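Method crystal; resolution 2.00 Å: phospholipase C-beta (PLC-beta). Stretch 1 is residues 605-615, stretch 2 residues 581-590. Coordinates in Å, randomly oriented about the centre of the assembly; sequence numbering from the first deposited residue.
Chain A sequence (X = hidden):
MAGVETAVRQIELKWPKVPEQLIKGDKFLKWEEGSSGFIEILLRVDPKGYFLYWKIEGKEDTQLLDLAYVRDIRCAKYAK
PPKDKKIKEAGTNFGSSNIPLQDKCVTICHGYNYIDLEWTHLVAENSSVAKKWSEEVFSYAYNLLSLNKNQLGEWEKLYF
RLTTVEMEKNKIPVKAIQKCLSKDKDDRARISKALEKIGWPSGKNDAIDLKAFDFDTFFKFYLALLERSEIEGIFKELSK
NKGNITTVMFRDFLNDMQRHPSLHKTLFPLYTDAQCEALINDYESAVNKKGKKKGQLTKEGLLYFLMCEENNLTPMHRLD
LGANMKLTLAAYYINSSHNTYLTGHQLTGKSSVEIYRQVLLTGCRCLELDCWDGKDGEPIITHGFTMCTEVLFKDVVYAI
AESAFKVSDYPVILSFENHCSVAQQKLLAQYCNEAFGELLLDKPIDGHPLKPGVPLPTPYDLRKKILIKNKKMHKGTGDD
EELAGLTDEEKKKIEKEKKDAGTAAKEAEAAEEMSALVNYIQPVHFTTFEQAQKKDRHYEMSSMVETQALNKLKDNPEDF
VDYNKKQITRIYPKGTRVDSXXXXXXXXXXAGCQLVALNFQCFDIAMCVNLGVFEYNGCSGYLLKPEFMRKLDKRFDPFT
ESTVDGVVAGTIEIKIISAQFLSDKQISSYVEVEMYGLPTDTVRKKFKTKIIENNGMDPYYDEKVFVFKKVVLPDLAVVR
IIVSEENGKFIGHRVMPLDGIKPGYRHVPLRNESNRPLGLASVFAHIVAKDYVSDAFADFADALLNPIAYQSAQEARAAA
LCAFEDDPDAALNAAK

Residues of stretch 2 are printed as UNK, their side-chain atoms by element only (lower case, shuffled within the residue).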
ATOM      1  N   ILE A 605     -12.839   1.276   3.105  1.00 22.48           N
ATOM      2  CA  ILE A 605     -12.591   0.364   1.978  1.00 22.38           C
ATOM      3  C   ILE A 605     -11.824   1.048   0.828  1.00 21.70           C
ATOM      4  O   ILE A 605     -10.894   0.468   0.260  1.00 20.99           O
ATOM      5  CB  ILE A 605     -13.915  -0.304   1.485  1.00 22.96           C
ATOM      6  CG1 ILE A 605     -13.645  -1.291   0.335  1.00 23.88           C
ATOM      7  CG2 ILE A 605     -14.949   0.752   1.095  1.00 24.12           C
ATOM      8  CD1 ILE A 605     -13.627  -0.659  -1.049  1.00 24.37           C
ATOM      9  N   ALA A 606     -12.186   2.290   0.522  1.00 21.49           N
ATOM     10  CA  ALA A 606     -11.553   3.032  -0.567  1.00 21.47           C
ATOM     11  C   ALA A 606     -10.038   3.179  -0.390  1.00 21.22           C
ATOM     12  O   ALA A 606      -9.280   2.932  -1.325  1.00 20.78           O
ATOM     13  CB  ALA A 606     -12.191   4.397  -0.709  1.00 21.68           C
ATOM     14  N   MET A 607      -9.604   3.573   0.806  1.00 21.25           N
ATOM     15  CA  MET A 607      -8.173   3.726   1.083  1.00 21.44           C
ATOM     16  C   MET A 607      -7.437   2.388   1.145  1.00 21.40           C
ATOM     17  O   MET A 607      -6.318   2.276   0.654  1.00 20.92           O
ATOM     18  CB  MET A 607      -7.926   4.532   2.369  1.00 21.44           C
ATOM     19  CG  MET A 607      -7.852   6.044   2.153  1.00 22.10           C
ATOM     20  SD  MET A 607      -6.728   6.550   0.827  1.00 22.60           S
ATOM     21  CE  MET A 607      -5.156   5.972   1.452  1.00 22.52           C
ATOM     22  N   CYS A 608      -8.069   1.384   1.741  1.00 22.22           N
ATOM     23  CA  CYS A 608      -7.525   0.025   1.756  1.00 22.86           C
ATOM     24  C   CYS A 608      -7.223  -0.485   0.342  1.00 22.30           C
ATOM     25  O   CYS A 608      -6.150  -1.033   0.096  1.00 22.34           O
ATOM     26  CB  CYS A 608      -8.486  -0.932   2.466  1.00 23.28           C
ATOM     27  SG  CYS A 608      -8.641  -0.625   4.236  1.00 27.63           S
ATOM     28  N   VAL A 609      -8.160  -0.272  -0.580  1.00 21.88           N
ATOM     29  CA  VAL A 609      -8.000  -0.687  -1.977  1.00 21.51           C
ATOM     30  C   VAL A 609      -6.942   0.152  -2.697  1.00 21.11           C
ATOM     31  O   VAL A 609      -6.110  -0.381  -3.434  1.00 20.59           O
ATOM     32  CB  VAL A 609      -9.342  -0.595  -2.748  1.00 22.02           C
ATOM     33  CG1 VAL A 609      -9.141  -0.816  -4.228  1.00 21.55           C
ATOM     34  CG2 VAL A 609     -10.343  -1.606  -2.189  1.00 22.46           C
ATOM     35  N   ASN A 610      -6.973   1.459  -2.469  1.00 20.57           N
ATOM     36  CA  ASN A 610      -6.026   2.373  -3.093  1.00 20.38           C
ATOM     37  C   ASN A 610      -4.580   2.009  -2.768  1.00 20.24           C
ATOM     38  O   ASN A 610      -3.751   1.867  -3.666  1.00 20.22           O
ATOM     39  CB  ASN A 610      -6.312   3.808  -2.654  1.00 20.39           C
ATOM     40  CG  ASN A 610      -5.488   4.825  -3.417  1.00 20.60           C
ATOM     41  OD1 ASN A 610      -5.725   5.071  -4.602  1.00 20.23           O
ATOM     42  ND2 ASN A 610      -4.514   5.424  -2.742  1.00 19.31           N
ATOM     43  N   LEU A 611      -4.286   1.837  -1.483  1.00 20.09           N
ATOM     44  CA  LEU A 611      -2.932   1.496  -1.060  1.00 20.65           C
ATOM     45  C   LEU A 611      -2.530   0.108  -1.559  1.00 20.83           C
ATOM     46  O   LEU A 611      -1.380  -0.105  -1.943  1.00 20.86           O
ATOM     47  CB  LEU A 611      -2.796   1.592   0.458  1.00 20.59           C
ATOM     48  CG  LEU A 611      -3.018   3.007   1.005  1.00 21.61           C
ATOM     49  CD1 LEU A 611      -2.999   2.996   2.526  1.00 22.17           C
ATOM     50  CD2 LEU A 611      -1.987   3.964   0.454  1.00 22.25           C
ATOM     51  N   GLY A 612      -3.491  -0.813  -1.587  1.00 20.85           N
ATOM     52  CA  GLY A 612      -3.279  -2.140  -2.149  1.00 21.08           C
ATOM     53  C   GLY A 612      -2.837  -2.165  -3.603  1.00 21.48           C
ATOM     54  O   GLY A 612      -1.879  -2.869  -3.946  1.00 21.92           O
ATOM     55  N   VAL A 613      -3.513  -1.405  -4.460  1.00 21.43           N
ATOM     56  CA  VAL A 613      -3.210  -1.440  -5.891  1.00 21.68           C
ATOM     57  C   VAL A 613      -1.939  -0.672  -6.237  1.00 21.54           C
ATOM     58  O   VAL A 613      -1.179  -1.098  -7.111  1.00 21.11           O
ATOM     59  CB  VAL A 613      -4.393  -0.956  -6.785  1.00 22.07           C
ATOM     60  CG1 VAL A 613      -5.673  -1.761  -6.477  1.00 21.67           C
ATOM     61  CG2 VAL A 613      -4.646   0.524  -6.633  1.00 22.06           C
ATOM     62  N   PHE A 614      -1.696   0.436  -5.535  1.00 21.66           N
ATOM     63  CA  PHE A 614      -0.528   1.277  -5.807  1.00 21.73           C
ATOM     64  C   PHE A 614       0.769   0.782  -5.144  1.00 22.30           C
ATOM     65  O   PHE A 614       1.808   1.431  -5.273  1.00 22.64           O
ATOM     66  CB  PHE A 614      -0.809   2.746  -5.438  1.00 21.50           C
ATOM     67  CG  PHE A 614      -1.558   3.506  -6.504  1.00 20.95           C
ATOM     68  CD1 PHE A 614      -0.968   3.764  -7.730  1.00 20.27           C
ATOM     69  CD2 PHE A 614      -2.855   3.951  -6.287  1.00 20.11           C
ATOM     70  CE1 PHE A 614      -1.650   4.462  -8.718  1.00 19.67           C
ATOM     71  CE2 PHE A 614      -3.541   4.645  -7.269  1.00 20.01           C
ATOM     72  CZ  PHE A 614      -2.935   4.901  -8.485  1.00 20.08           C
ATOM     73  N   GLU A 615       0.720  -0.356  -4.453  1.00 22.66           N
ATOM     74  CA  GLU A 615       1.939  -1.037  -4.033  1.00 23.14           C
ATOM     75  C   GLU A 615       2.706  -1.530  -5.255  1.00 22.96           C
ATOM     76  O   GLU A 615       3.934  -1.569  -5.250  1.00 22.66           O
ATOM     77  CB  GLU A 615       1.639  -2.234  -3.127  1.00 23.62           C
ATOM     78  CG  GLU A 615       2.913  -2.846  -2.547  1.00 26.07           C
ATOM     79  CD  GLU A 615       2.677  -4.063  -1.697  1.00 29.88           C
ATOM     80  OE1 GLU A 615       1.626  -4.726  -1.849  1.00 32.45           O
ATOM     81  OE2 GLU A 615       3.558  -4.354  -0.858  1.00 33.34           O
ATOM     82  N   UNK A 581     -14.983  10.485   4.793  1.00 23.18           N
ATOM     83  CA  UNK A 581     -15.247   9.220   4.132  1.00 23.21           C
ATOM     84  C   UNK A 581     -14.924   9.362   2.645  1.00 22.83           C
ATOM     85  O   UNK A 581     -14.861  10.472   2.118  1.00 23.09           O
ATOM     86  c   UNK A 581     -16.711   8.812   4.322  1.00 23.69           C
ATOM     87  o   UNK A 581     -17.575   9.751   3.705  1.00 25.03           O
ATOM     88  N   UNK A 582     -14.708   8.232   1.983  1.00 22.50           N
ATOM     89  CA  UNK A 582     -14.300   8.205   0.583  1.00 22.08           C
ATOM     90  C   UNK A 582     -15.276   7.460  -0.315  1.00 22.32           C
ATOM     91  O   UNK A 582     -15.944   6.531   0.129  1.00 22.03           O
ATOM     92  c   UNK A 582     -11.817   8.297   1.043  1.00 21.21           C
ATOM     93  n   UNK A 582     -11.080   7.707   1.986  1.00 19.89           N
ATOM     94  c   UNK A 582     -12.955   7.492   0.469  1.00 21.59           C
ATOM     95  o   UNK A 582     -11.593   9.435   0.638  1.00 20.51           O
ATOM     96  N   UNK A 583     -15.325   7.855  -1.585  1.00 22.40           N
ATOM     97  CA  UNK A 583     -15.879   6.997  -2.635  1.00 22.54           C
ATOM     98  C   UNK A 583     -14.886   5.892  -2.994  1.00 22.07           C
ATOM     99  O   UNK A 583     -13.683   6.022  -2.762  1.00 21.67           O
ATOM    100  c   UNK A 583     -14.515  11.105  -4.656  1.00 24.76           C
ATOM    101  c   UNK A 583     -15.460  10.164  -4.269  1.00 24.81           C
ATOM    102  c   UNK A 583     -12.972   9.354  -5.166  1.00 23.50           C
ATOM    103  c   UNK A 583     -13.926   8.410  -4.785  1.00 24.04           C
ATOM    104  c   UNK A 583     -16.224   7.792  -3.897  1.00 23.11           C
ATOM    105  c   UNK A 583     -13.280  10.697  -5.097  1.00 24.70           C
ATOM    106  o   UNK A 583     -12.356  11.649  -5.475  1.00 25.63           O
ATOM    107  c   UNK A 583     -15.183   8.805  -4.322  1.00 23.23           C
ATOM    108  N   UNK A 584     -15.399   4.811  -3.570  1.00 21.87           N
ATOM    109  CA  UNK A 584     -14.555   3.746  -4.089  1.00 21.67           C
ATOM    110  C   UNK A 584     -13.942   4.229  -5.407  1.00 21.20           C
ATOM    111  O   UNK A 584     -14.671   4.619  -6.320  1.00 21.59           O
ATOM    112  c   UNK A 584     -15.916   1.951  -2.976  1.00 22.24           C
ATOM    113  c   UNK A 584     -14.491   1.387  -4.954  1.00 22.16           C
ATOM    114  c   UNK A 584     -15.358   2.450  -4.307  1.00 22.00           C
ATOM    115  N   UNK A 585     -12.600   4.229  -5.499  1.00 20.29           N
ATOM    116  CA  UNK A 585     -11.931   4.870  -6.634  1.00 20.36           C
ATOM    117  C   UNK A 585     -12.173   4.205  -7.996  1.00 20.35           C
ATOM    118  O   UNK A 585     -12.140   4.894  -9.014  1.00 20.28           O
ATOM    119  c   UNK A 585     -10.450   4.822  -6.248  1.00 19.95           C
ATOM    120  c   UNK A 585     -10.347   3.706  -5.268  1.00 20.02           C
ATOM    121  c   UNK A 585     -11.635   3.688  -4.527  1.00 20.05           C
ATOM    122  N   UNK A 586     -12.424   2.893  -8.012  1.00 20.55           N
ATOM    123  CA  UNK A 586     -12.777   2.182  -9.243  1.00 20.92           C
ATOM    124  C   UNK A 586     -13.898   2.881 -10.023  1.00 21.40           C
ATOM    125  O   UNK A 586     -13.905   2.847 -11.249  1.00 21.28           O
ATOM    126  n   UNK A 586     -10.250  -1.022  -7.366  1.00 22.60           N
ATOM    127  c   UNK A 586     -12.022  -0.263  -8.833  1.00 21.58           C
ATOM    128  o   UNK A 586     -11.720   0.486  -6.562  1.00 21.77           O
ATOM    129  c   UNK A 586     -13.189   0.729  -8.954  1.00 21.28           C
ATOM    130  c   UNK A 586     -11.318  -0.233  -7.485  1.00 22.48           C
ATOM    131  N   UNK A 587     -14.845   3.509  -9.318  1.00 21.57           N
ATOM    132  CA  UNK A 587     -15.946   4.217  -9.984  1.00 22.06           C
ATOM    133  C   UNK A 587     -15.401   5.137 -11.079  1.00 22.18           C
ATOM    134  O   UNK A 587     -15.943   5.193 -12.183  1.00 22.51           O
ATOM    135  c   UNK A 587     -18.163   4.891  -6.833  1.00 23.92           C
ATOM    136  c   UNK A 587     -17.778   5.960  -9.757  1.00 22.10           C
ATOM    137  c   UNK A 587     -17.569   4.154  -8.032  1.00 23.06           C
ATOM    138  c   UNK A 587     -16.790   5.061  -8.991  1.00 22.24           C
ATOM    139  N   UNK A 588     -14.319   5.848 -10.760  1.00 21.72           N
ATOM    140  CA  UNK A 588     -13.745   6.841 -11.659  1.00 21.44           C
ATOM    141  C   UNK A 588     -12.584   6.291 -12.490  1.00 21.27           C
ATOM    142  O   UNK A 588     -12.402   6.703 -13.638  1.00 21.24           O
ATOM    143  c   UNK A 588     -16.710   9.781 -10.186  1.00 22.67           C
ATOM    144  c   UNK A 588     -15.572   9.325 -10.825  1.00 22.14           C
ATOM    145  c   UNK A 588     -14.586   8.631 -10.134  1.00 21.51           C
ATOM    146  c   UNK A 588     -16.884   9.527  -8.848  1.00 22.14           C
ATOM    147  c   UNK A 588     -15.933   8.820  -8.138  1.00 21.90           C
ATOM    148  o   UNK A 588     -18.016   9.981  -8.223  1.00 23.52           O
ATOM    149  c   UNK A 588     -13.368   8.096 -10.860  1.00 21.45           C
ATOM    150  c   UNK A 588     -14.795   8.368  -8.785  1.00 21.36           C
ATOM    151  N   UNK A 589     -11.818   5.352 -11.935  1.00 20.89           N
ATOM    152  CA  UNK A 589     -10.791   4.658 -12.724  1.00 21.15           C
ATOM    153  C   UNK A 589     -11.404   3.907 -13.909  1.00 21.62           C
ATOM    154  O   UNK A 589     -10.747   3.743 -14.945  1.00 21.86           O
ATOM    155  c   UNK A 589      -7.150   4.342  -7.821  1.00 21.32           C
ATOM    156  c   UNK A 589      -7.762   4.607  -9.037  1.00 20.73           C
ATOM    157  c   UNK A 589      -8.633   3.684  -9.663  1.00 21.48           C
ATOM    158  c   UNK A 589      -8.883   2.461  -9.037  1.00 21.59           C
ATOM    159  c   UNK A 589      -9.989   3.665 -11.878  1.00 20.80           C
ATOM    160  n   UNK A 589      -7.681   5.708  -9.845  1.00 20.09           N
ATOM    161  c   UNK A 589      -9.078   4.281 -10.880  1.00 20.32           C
ATOM    162  c   UNK A 589      -7.414   3.135  -7.233  1.00 21.87           C
ATOM    163  c   UNK A 589      -8.465   5.500 -10.955  1.00 20.78           C
ATOM    164  c   UNK A 589      -8.270   2.200  -7.825  1.00 21.88           C
ATOM    165  N   UNK A 590     -12.652   3.458 -13.752  1.00 21.81           N
ATOM    166  CA  UNK A 590     -13.384   2.785 -14.836  1.00 22.41           C
ATOM    167  C   UNK A 590     -13.634   3.694 -16.045  1.00 22.65           C
ATOM    168  O   UNK A 590     -13.793   3.201 -17.155  1.00 23.27           O
ATOM    169  c   UNK A 590     -14.594   1.102 -13.345  1.00 22.86           C
ATOM    170  o   UNK A 590     -13.599   0.369 -13.340  1.00 23.69           O
ATOM    171  n   UNK A 590     -15.605   0.947 -12.490  1.00 22.59           N
ATOM    172  c   UNK A 590     -14.735   2.244 -14.341  1.00 22.49           C
TER
HETATM  173  O   HOH W   1     -14.928   3.790   1.079  1.00 26.57           O

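Position 581 carries one carbon and then one oxygen, and the side chain stays clear of stretch 1. It is Ser 581, partly exposed; its small hydroxyl is hydrogen-bonded to a residue just outside the stretches.

Position 582 has two carbons, the second bearing one oxygen and one nitrogen, a short amide. Its CB lies 3.4 Å from CB of Ala 606, and the amide nitrogen is close to Met 607. This is Asn 582: ND2 sits 3.6 Å from Met 607 CG, while both amide ends find hydrogen bonds outside this contact, so both ends of the buried amide are satisfied.

At position 583 one carbon leads to a six-carbon ring bearing an oxygen. The side chain keeps well clear of stretch 1, its CA-to-CB bond pointing away, and the backbone O meets Ala 606. The residue is Tyr 583, and Tyr 583 O lies a tight 3.0 Å from Ala 606 CB.

Position 584 shows three carbons, forked at the first, near the end of Ile 605. It is Val 584, whose CG2 meets Ile 605 CD1 at 4.0 Å, apolar against apolar.

Three carbons close onto the backbone nitrogen at position 585, one of them near the Ala 606 methyl. This is Pro 585, with CD 3.9 Å from Ala 606 CB. Proline N has no hydrogen to satisfy, and its ring offers carbon to the alanine methyl; its O accepts from the backbone N of positions 588 and 589.

Position 586 has three carbons in line, the third carrying oxygen and nitrogen, and the nitrogen reaches Val 609. It is Gln 586: the longer amide brings NE2 to 3.3 Å from Val 609 CG1, but OE1 is buried without a partner in the model.

Position 587 has four carbons, forked at the first with one arm two carbons long. Ile 587 is partly exposed and out of reach of stretch 1.

Position 588, a carbon and a six-carbon ring with an oxygen, out of reach too, is Tyr 588.

Position 589 has, beyond one carbon, fused five- and six-membered rings holding eight carbons and one nitrogen, broad enough to touch Asn 610, Val 613 and Phe 614. It is Trp 589: CZ2 lies 3.6 Å from Asn 610 OD1, at the ring edge, and 3.7 Å from Phe 614 CE2, while CH2 lies 3.9 Å from Val 613 CG2.

Position 590, two carbons ending in oxygen and nitrogen, remote from stretch 1, is Asn 590.

The contact has no direct hydrogen bonds. Ala 606 lets the loop approach closely, Trp 589 packs against Asn 610, Val 613 and Phe 614, and one water accepts from Ala 606 N (3.2 Å) and donates to Asn 582 O (3.1 Å).

Stretch 2, residues 581-590: SNYVPQIYWN
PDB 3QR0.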